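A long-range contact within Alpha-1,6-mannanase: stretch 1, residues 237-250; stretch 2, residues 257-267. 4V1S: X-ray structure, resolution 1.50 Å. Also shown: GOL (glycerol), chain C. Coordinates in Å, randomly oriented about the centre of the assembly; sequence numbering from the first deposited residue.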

ATOM      1  N   GLU A 237       4.793  15.021 -15.585  1.00 17.94           N
ATOM      2  CA  GLU A 237       4.433  16.205 -16.381  1.00 18.62           C
ATOM      3  C   GLU A 237       3.206  16.929 -15.799  1.00 16.98           C
ATOM      4  O   GLU A 237       3.115  18.161 -15.882  1.00 23.37           O
ATOM      5  CB  GLU A 237       4.178  15.776 -17.824  1.00 20.99           C
ATOM      6  CG  GLU A 237       3.671  16.863 -18.747  1.00 30.71           C
ATOM      7  CD  GLU A 237       4.665  17.999 -18.972  1.00 31.48           C
ATOM      8  OE1 GLU A 237       5.879  17.794 -18.741  1.00 46.18           O
ATOM      9  OE2 GLU A 237       4.227  19.059 -19.360  1.00 52.56           O
ATOM     10  N   ASN A 238       2.283  16.160 -15.188  1.00 15.82           N
ATOM     11  CA  ASN A 238       0.975  16.694 -14.765  1.00 16.31           C
ATOM     12  C   ASN A 238       0.733  16.847 -13.271  1.00 15.24           C
ATOM     13  O   ASN A 238      -0.048  17.711 -12.869  1.00 18.10           O
ATOM     14  CB  ASN A 238      -0.141  15.822 -15.351  1.00 16.86           C
ATOM     15  CG  ASN A 238      -0.267  16.010 -16.840  1.00 17.59           C
ATOM     16  OD1 ASN A 238      -0.887  16.964 -17.277  1.00 24.56           O
ATOM     17  ND2 ASN A 238       0.359  15.130 -17.627  1.00 16.25           N
ATOM     18  N   LEU A 239       1.347  15.976 -12.458  1.00 15.24           N
ATOM     19  CA  LEU A 239       1.004  15.931 -11.052  1.00 14.52           C
ATOM     20  C   LEU A 239       2.163  16.102 -10.069  1.00 15.79           C
ATOM     21  O   LEU A 239       1.953  16.047  -8.859  1.00 16.94           O
ATOM     22  CB  LEU A 239       0.215  14.658 -10.734  1.00 15.70           C
ATOM     23  CG  LEU A 239      -1.157  14.602 -11.406  1.00 16.05           C
ATOM     24  CD1 LEU A 239      -1.718  13.188 -11.445  1.00 18.29           C
ATOM     25  CD2 LEU A 239      -2.117  15.573 -10.702  1.00 17.00           C
ATOM     26  N   LEU A 240       3.366  16.328 -10.581  1.00 16.79           N
ATOM     27  CA  LEU A 240       4.528  16.585  -9.724  1.00 16.63           C
ATOM     28  C   LEU A 240       4.729  18.079  -9.559  1.00 17.26           C
ATOM     29  O   LEU A 240       4.811  18.808 -10.549  1.00 18.78           O
ATOM     30  CB  LEU A 240       5.775  15.953 -10.309  1.00 18.25           C
ATOM     31  CG  LEU A 240       7.107  16.152  -9.563  1.00 19.15           C
ATOM     32  CD1 LEU A 240       7.085  15.421  -8.245  1.00 18.55           C
ATOM     33  CD2 LEU A 240       8.256  15.650 -10.406  1.00 20.62           C
ATOM     34  N   ASP A 241       4.815  18.518  -8.309  1.00 16.97           N
ATOM     35  CA  ASP A 241       5.104  19.900  -7.993  1.00 18.14           C
ATOM     36  C   ASP A 241       6.620  20.069  -8.004  1.00 18.84           C
ATOM     37  O   ASP A 241       7.315  19.561  -7.128  1.00 18.08           O
ATOM     38  CB  ASP A 241       4.537  20.236  -6.613  1.00 17.93           C
ATOM     39  CG  ASP A 241       4.658  21.717  -6.262  1.00 18.36           C
ATOM     40  OD1 ASP A 241       5.463  22.432  -6.912  1.00 21.86           O
ATOM     41  OD2 ASP A 241       3.950  22.157  -5.324  1.00 18.48           O
ATOM     42  N   LYS A 242       7.126  20.785  -9.000  1.00 18.95           N
ATOM     43  CA  LYS A 242       8.564  20.985  -9.143  1.00 21.91           C
ATOM     44  C   LYS A 242       9.175  21.794  -8.006  1.00 22.21           C
ATOM     45  O   LYS A 242      10.377  21.720  -7.791  1.00 26.14           O
ATOM     46  CB  LYS A 242       8.869  21.683 -10.477  1.00 26.64           C
ATOM     47  N   SER A 243       8.366  22.570  -7.286  1.00 20.50           N
ATOM     48  CA  SER A 243       8.897  23.422  -6.209  1.00 21.93           C
ATOM     49  C   SER A 243       9.332  22.626  -4.970  1.00 20.49           C
ATOM     50  O   SER A 243      10.210  23.077  -4.227  1.00 25.04           O
ATOM     51  CB  SER A 243       7.890  24.495  -5.809  1.00 26.52           C
ATOM     52  OG  SER A 243       6.811  23.969  -5.045  1.00 26.90           O
ATOM     53  N   ASP A 244       8.719  21.462  -4.736  1.00 17.47           N
ATOM     54  CA  ASP A 244       9.102  20.636  -3.576  1.00 17.84           C
ATOM     55  C   ASP A 244       9.208  19.146  -3.862  1.00 17.37           C
ATOM     56  O   ASP A 244       9.479  18.367  -2.955  1.00 18.58           O
ATOM     57  CB  ASP A 244       8.165  20.872  -2.395  1.00 19.63           C
ATOM     58  CG  ASP A 244       6.736  20.455  -2.679  1.00 16.80           C
ATOM     59  OD1 ASP A 244       6.439  19.956  -3.800  1.00 16.90           O
ATOM     60  OD2 ASP A 244       5.892  20.665  -1.783  1.00 19.79           O
ATOM     61  N   ASN A 245       9.029  18.754  -5.127  1.00 17.71           N
ATOM     62  CA  ASN A 245       9.094  17.359  -5.541  1.00 15.71           C
ATOM     63  C   ASN A 245       8.065  16.468  -4.865  1.00 14.00           C
ATOM     64  O   ASN A 245       8.228  15.262  -4.811  1.00 16.27           O
ATOM     65  CB  ASN A 245      10.498  16.795  -5.399  1.00 18.25           C
ATOM     66  CG  ASN A 245      11.404  17.302  -6.491  1.00 19.14           C
ATOM     67  OD1 ASN A 245      11.229  16.946  -7.661  1.00 21.27           O
ATOM     68  ND2 ASN A 245      12.334  18.176  -6.133  1.00 24.31           N
ATOM     69  N   LEU A 246       6.983  17.080  -4.406  1.00 13.96           N
ATOM     70  CA  LEU A 246       5.851  16.315  -3.896  1.00 13.43           C
ATOM     71  C   LEU A 246       4.764  16.214  -4.957  1.00 12.66           C
ATOM     72  O   LEU A 246       4.802  16.905  -5.969  1.00 15.85           O
ATOM     73  CB  LEU A 246       5.314  16.927  -2.608  1.00 14.31           C
ATOM     74  CG  LEU A 246       6.325  16.875  -1.454  1.00 14.26           C
ATOM     75  CD1 LEU A 246       5.722  17.450  -0.184  1.00 15.44           C
ATOM     76  CD2 LEU A 246       6.875  15.471  -1.210  1.00 15.79           C
ATOM     77  N   LEU A 247       3.825  15.309  -4.719  1.00 12.40           N
ATOM     78  CA  LEU A 247       2.798  14.978  -5.711  1.00 14.83           C
ATOM     79  C   LEU A 247       1.455  15.575  -5.343  1.00 13.79           C
ATOM     80  O   LEU A 247       0.975  15.413  -4.212  1.00 13.97           O
ATOM     81  CB  LEU A 247       2.622  13.453  -5.826  1.00 14.54           C
ATOM     82  CG  LEU A 247       3.641  12.615  -6.605  1.00 14.82           C
ATOM     83  CD1 LEU A 247       3.656  12.932  -8.101  1.00 14.91           C
ATOM     84  CD2 LEU A 247       5.044  12.724  -6.030  1.00 17.03           C
ATOM     85  N   TRP A 248       0.843  16.242  -6.318  1.00 14.79           N
ATOM     86  CA  TRP A 248      -0.550  16.644  -6.209  1.00 14.85           C
ATOM     87  C   TRP A 248      -1.436  15.391  -6.280  1.00 13.19           C
ATOM     88  O   TRP A 248      -0.959  14.302  -6.544  1.00 14.91           O
ATOM     89  CB  TRP A 248      -0.907  17.660  -7.306  1.00 15.13           C
ATOM     90  CG  TRP A 248      -0.145  18.951  -7.166  1.00 15.28           C
ATOM     91  CD1 TRP A 248       0.038  19.658  -6.022  1.00 16.70           C
ATOM     92  CD2 TRP A 248       0.521  19.694  -8.202  1.00 18.09           C
ATOM     93  NE1 TRP A 248       0.779  20.790  -6.270  1.00 16.80           N
ATOM     94  CE2 TRP A 248       1.101  20.823  -7.596  1.00 16.40           C
ATOM     95  CE3 TRP A 248       0.701  19.503  -9.578  1.00 20.61           C
ATOM     96  CZ2 TRP A 248       1.825  21.789  -8.328  1.00 18.66           C
ATOM     97  CZ3 TRP A 248       1.427  20.433 -10.296  1.00 21.07           C
ATOM     98  CH2 TRP A 248       1.992  21.560  -9.673  1.00 22.27           C
ATOM     99  N   ASP A 249      -2.719  15.552  -6.003  1.00 12.29           N
ATOM    100  CA  ASP A 249      -3.625  14.409  -5.851  1.00 13.22           C
ATOM    101  C   ASP A 249      -4.249  13.900  -7.150  1.00 14.18           C
ATOM    102  O   ASP A 249      -4.288  12.700  -7.387  1.00 14.71           O
ATOM    103  CB  ASP A 249      -4.756  14.717  -4.865  1.00 15.72           C
ATOM    104  CG  ASP A 249      -5.473  13.463  -4.414  1.00 14.53           C
ATOM    105  OD1 ASP A 249      -4.801  12.615  -3.845  1.00 14.40           O
ATOM    106  OD2 ASP A 249      -6.692  13.332  -4.623  1.00 19.06           O
ATOM    107  N   ALA A 250      -4.738  14.808  -7.991  1.00 13.61           N
ATOM    108  CA  ALA A 250      -5.552  14.395  -9.128  1.00 14.99           C
ATOM    109  C   ALA A 250      -5.708  15.538 -10.107  1.00 15.05           C
ATOM    110  O   ALA A 250      -5.491  16.698  -9.757  1.00 16.82           O
ATOM    111  CB  ALA A 250      -6.916  13.939  -8.656  1.00 16.17           C
ATOM    112  N   SER A 257      -8.185  21.021 -14.244  1.00 22.05           N
ATOM    113  CA  SER A 257      -7.768  21.558 -12.961  1.00 20.50           C
ATOM    114  C   SER A 257      -7.170  20.485 -12.059  1.00 17.65           C
ATOM    115  O   SER A 257      -7.543  19.319 -12.111  1.00 20.58           O
ATOM    116  CB  SER A 257      -8.910  22.273 -12.230  1.00 23.14           C
ATOM    117  OG  SER A 257      -9.991  21.416 -11.937  1.00 29.48           O
ATOM    118  N   VAL A 258      -6.242  20.915 -11.225  1.00 18.35           N
ATOM    119  CA  VAL A 258      -5.501  20.016 -10.355  1.00 18.92           C
ATOM    120  C   VAL A 258      -5.962  20.191  -8.916  1.00 18.88           C
ATOM    121  O   VAL A 258      -6.081  21.312  -8.416  1.00 20.42           O
ATOM    122  CB  VAL A 258      -3.989  20.255 -10.481  1.00 18.87           C
ATOM    123  CG1 VAL A 258      -3.202  19.455  -9.455  1.00 18.14           C
ATOM    124  CG2 VAL A 258      -3.505  19.905 -11.888  1.00 21.78           C
ATOM    125  N   ASN A 259      -6.261  19.057  -8.279  1.00 16.28           N
ATOM    126  CA  ASN A 259      -6.439  19.015  -6.841  1.00 17.69           C
ATOM    127  C   ASN A 259      -5.047  18.940  -6.262  1.00 17.91           C
ATOM    128  O   ASN A 259      -4.374  17.920  -6.379  1.00 15.97           O
ATOM    129  CB  ASN A 259      -7.261  17.799  -6.416  1.00 18.20           C
ATOM    130  CG  ASN A 259      -7.428  17.701  -4.903  1.00 21.50           C
ATOM    131  OD1 ASN A 259      -6.816  18.439  -4.151  1.00 23.14           O
ATOM    132  ND2 ASN A 259      -8.247  16.771  -4.460  1.00 26.22           N
ATOM    133  N   THR A 260      -4.619  20.037  -5.644  1.00 17.43           N
ATOM    134  CA  THR A 260      -3.252  20.155  -5.156  1.00 17.12           C
ATOM    135  C   THR A 260      -3.028  19.611  -3.741  1.00 16.28           C
ATOM    136  O   THR A 260      -1.933  19.752  -3.215  1.00 18.11           O
ATOM    137  CB  THR A 260      -2.776  21.603  -5.213  1.00 20.67           C
ATOM    138  OG1 THR A 260      -3.632  22.423  -4.416  1.00 23.40           O
ATOM    139  CG2 THR A 260      -2.789  22.121  -6.637  1.00 22.56           C
ATOM    140  N   GLN A 261      -4.038  18.972  -3.142  1.00 15.95           N
ATOM    141  CA  GLN A 261      -3.832  18.280  -1.861  1.00 17.60           C
ATOM    142  C   GLN A 261      -2.664  17.314  -1.957  1.00 16.01           C
ATOM    143  O   GLN A 261      -2.625  16.453  -2.832  1.00 15.87           O
ATOM    144  CB  GLN A 261      -5.073  17.522  -1.421  1.00 20.46           C
ATOM    145  CG  GLN A 261      -4.893  16.682  -0.167  1.00 23.86           C
ATOM    146  CD  GLN A 261      -4.711  17.519   1.094  1.00 27.52           C
ATOM    147  OE1 GLN A 261      -5.377  18.560   1.270  1.00 37.20           O
ATOM    148  NE2 GLN A 261      -3.832  17.064   2.000  1.00 28.16           N
ATOM    149  N   LYS A 262      -1.715  17.476  -1.042  1.00 16.26           N
ATOM    150  CA  LYS A 262      -0.553  16.592  -0.969  1.00 14.10           C
ATOM    151  C   LYS A 262      -0.748  15.559   0.123  1.00 15.16           C
ATOM    152  O   LYS A 262      -0.920  15.907   1.291  1.00 16.57           O
ATOM    153  CB  LYS A 262       0.702  17.401  -0.705  1.00 13.46           C
ATOM    154  CG  LYS A 262       1.120  18.153  -1.963  1.00 15.77           C
ATOM    155  CD  LYS A 262       2.223  19.137  -1.751  1.00 16.30           C
ATOM    156  CE  LYS A 262       2.522  19.832  -3.067  1.00 16.10           C
ATOM    157  NZ  LYS A 262       3.370  21.033  -2.869  1.00 17.24           N
ATOM    158  N   TRP A 263      -0.680  14.293  -0.280  1.00 14.16           N
ATOM    159  CA  TRP A 263      -0.780  13.175   0.632  1.00 13.59           C
ATOM    160  C   TRP A 263       0.511  12.386   0.600  1.00 13.07           C
ATOM    161  O   TRP A 263       1.083  12.146  -0.477  1.00 13.69           O
ATOM    162  CB  TRP A 263      -1.916  12.213   0.227  1.00 13.21           C
ATOM    163  CG  TRP A 263      -3.279  12.815   0.337  1.00 15.33           C
ATOM    164  CD1 TRP A 263      -4.147  12.993  -0.653  1.00 17.55           C
ATOM    165  CD2 TRP A 263      -3.939  13.236   1.545  1.00 16.66           C
ATOM    166  NE1 TRP A 263      -5.309  13.562  -0.181  1.00 21.37           N
ATOM    167  CE2 TRP A 263      -5.207  13.708   1.181  1.00 18.81           C
ATOM    168  CE3 TRP A 263      -3.568  13.274   2.895  1.00 15.31           C
ATOM    169  CZ2 TRP A 263      -6.121  14.203   2.119  1.00 20.77           C
ATOM    170  CZ3 TRP A 263      -4.455  13.755   3.834  1.00 16.01           C
ATOM    171  CH2 TRP A 263      -5.735  14.215   3.437  1.00 18.19           C
ATOM    172  N   SER A 264       0.877  11.856   1.757  1.00 12.43           N
ATOM    173  CA  SER A 264       2.110  11.087   1.881  1.00 11.59           C
ATOM    174  C   SER A 264       2.217   9.888   0.940  1.00 12.81           C
ATOM    175  O   SER A 264       3.288   9.670   0.373  1.00 13.70           O
ATOM    176  CB  SER A 264       2.338  10.648   3.342  1.00 13.15           C
ATOM    177  OG  SER A 264       1.250   9.879   3.818  1.00 12.77           O
ATOM    178  N   TYR A 265       1.141   9.115   0.775  1.00 11.72           N
ATOM    179  CA  TYR A 265       1.205   7.913  -0.010  1.00 11.26           C
ATOM    180  C   TYR A 265       1.361   8.149  -1.515  1.00 12.59           C
ATOM    181  O   TYR A 265       1.849   7.298  -2.227  1.00 11.84           O
ATOM    182  CB  TYR A 265       0.029   6.992   0.278  1.00 11.70           C
ATOM    183  CG  TYR A 265      -1.308   7.295  -0.386  1.00 12.18           C
ATOM    184  CD1 TYR A 265      -1.784   8.620  -0.569  1.00 13.45           C
ATOM    185  CD2 TYR A 265      -2.130   6.255  -0.791  1.00 12.46           C
ATOM    186  CE1 TYR A 265      -3.009   8.879  -1.153  1.00 14.61           C
ATOM    187  CE2 TYR A 265      -3.349   6.494  -1.383  1.00 12.89           C
ATOM    188  CZ  TYR A 265      -3.801   7.801  -1.564  1.00 14.10           C
ATOM    189  OH  TYR A 265      -5.011   8.018  -2.159  1.00 15.35           O
ATOM    190  N   ASN A 266       0.984   9.324  -1.985  1.00 11.40           N
ATOM    191  CA  ASN A 266       1.215   9.661  -3.399  1.00 12.48           C
ATOM    192  C   ASN A 266       2.711   9.892  -3.654  1.00 13.33           C
ATOM    193  O   ASN A 266       3.246   9.440  -4.656  1.00 15.17           O
ATOM    194  CB  ASN A 266       0.366  10.848  -3.817  1.00 11.69           C
ATOM    195  CG  ASN A 266      -1.035  10.433  -4.147  1.00 13.47           C
ATOM    196  OD1 ASN A 266      -1.262   9.299  -4.605  1.00 16.51           O
ATOM    197  ND2 ASN A 266      -1.981  11.300  -3.887  1.00 15.16           N
ATOM    198  N   ALA A 267       3.393  10.526  -2.704  1.00 12.21           N
ATOM    199  CA  ALA A 267       4.875  10.557  -2.729  1.00 14.44           C
ATOM    200  C   ALA A 267       5.478   9.152  -2.556  1.00 12.68           C
ATOM    201  O   ALA A 267       6.330   8.733  -3.345  1.00 13.92           O
ATOM    202  CB  ALA A 267       5.421  11.514  -1.683  1.00 14.57           C
TER
HETATM  203  C1  GOL C 400      -9.043   9.791  -4.303  0.50 28.23           C
HETATM  204  O1  GOL C 400      -9.622   9.346  -3.070  0.50 31.61           O
HETATM  205  C2  GOL C 400      -7.518   9.797  -4.198  0.50 27.56           C
HETATM  206  O2  GOL C 400      -6.980  10.557  -5.285  0.50 23.48           O
HETATM  207  C3  GOL C 400      -7.095  10.386  -2.851  0.50 24.50           C
HETATM  208  O3  GOL C 400      -5.665  10.407  -2.707  0.50 21.54           O
HETATM  209  O   HOH W   1       2.509  14.164  -2.206  1.00 14.10           O
HETATM  210  O   HOH W   2      -1.193  14.139  -3.196  1.00 15.29           O
HETATM  211  O   HOH W   3       0.795  22.902  -4.152  1.00 30.52           O
HETATM  212  O   HOH W   4      -4.260  10.302  -5.897  1.00 13.56           O
HETATM  213  O   HOH W   5      -9.068  14.195  -5.838  1.00 30.29           O
HETATM  214  O   HOH W   6      -7.601  14.017  -1.901  1.00 32.14           O

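Stretch 1 leaves a helix, turns back on itself and ends in a short antiparallel pairing with stretch 2. At the start the contact is light and apolar: Leu239 CD2 lies 4.2 Å from Val258 CG1. The turn then builds an acidic pocket. Asp241 OD2 and Asp244 OD2 each form a salt bridge of 2.8 Å with Lys262 NZ, whose extended side chain carries the charge to them. Their other oxygens hold the turn itself: Asp241 OD1 accepts from Ser243 N and OG, Asp244 OD1 from Leu246 N. Leu246 CB packs 3.9 Å from Lys262 CD, so the lysine's aliphatic length is used as well as its charge.

Leu247 nestles against the helix of stretch 2, its CG 3.7 Å from Asn266 O, while its carbonyl oxygen reaches stretch 2 through water 1 and water 2. Trp248 offers a ring face to Thr260, with CG2 3.9 Å from the five-membered ring's centroid in a CH-pi contact, and its CB meets Val258 CG1 at 3.6 Å.

Asp249 N donates to Asn259 O (2.9 Å), and Asn259 N returns a bond to Ala250 O (2.9 Å), fixing the register. The Asp249 carboxylate takes a weak bond from Asn266 ND2 to OD1 (3.1 Å), and OD1 also accepts from glycerol O3 (2.6 Å).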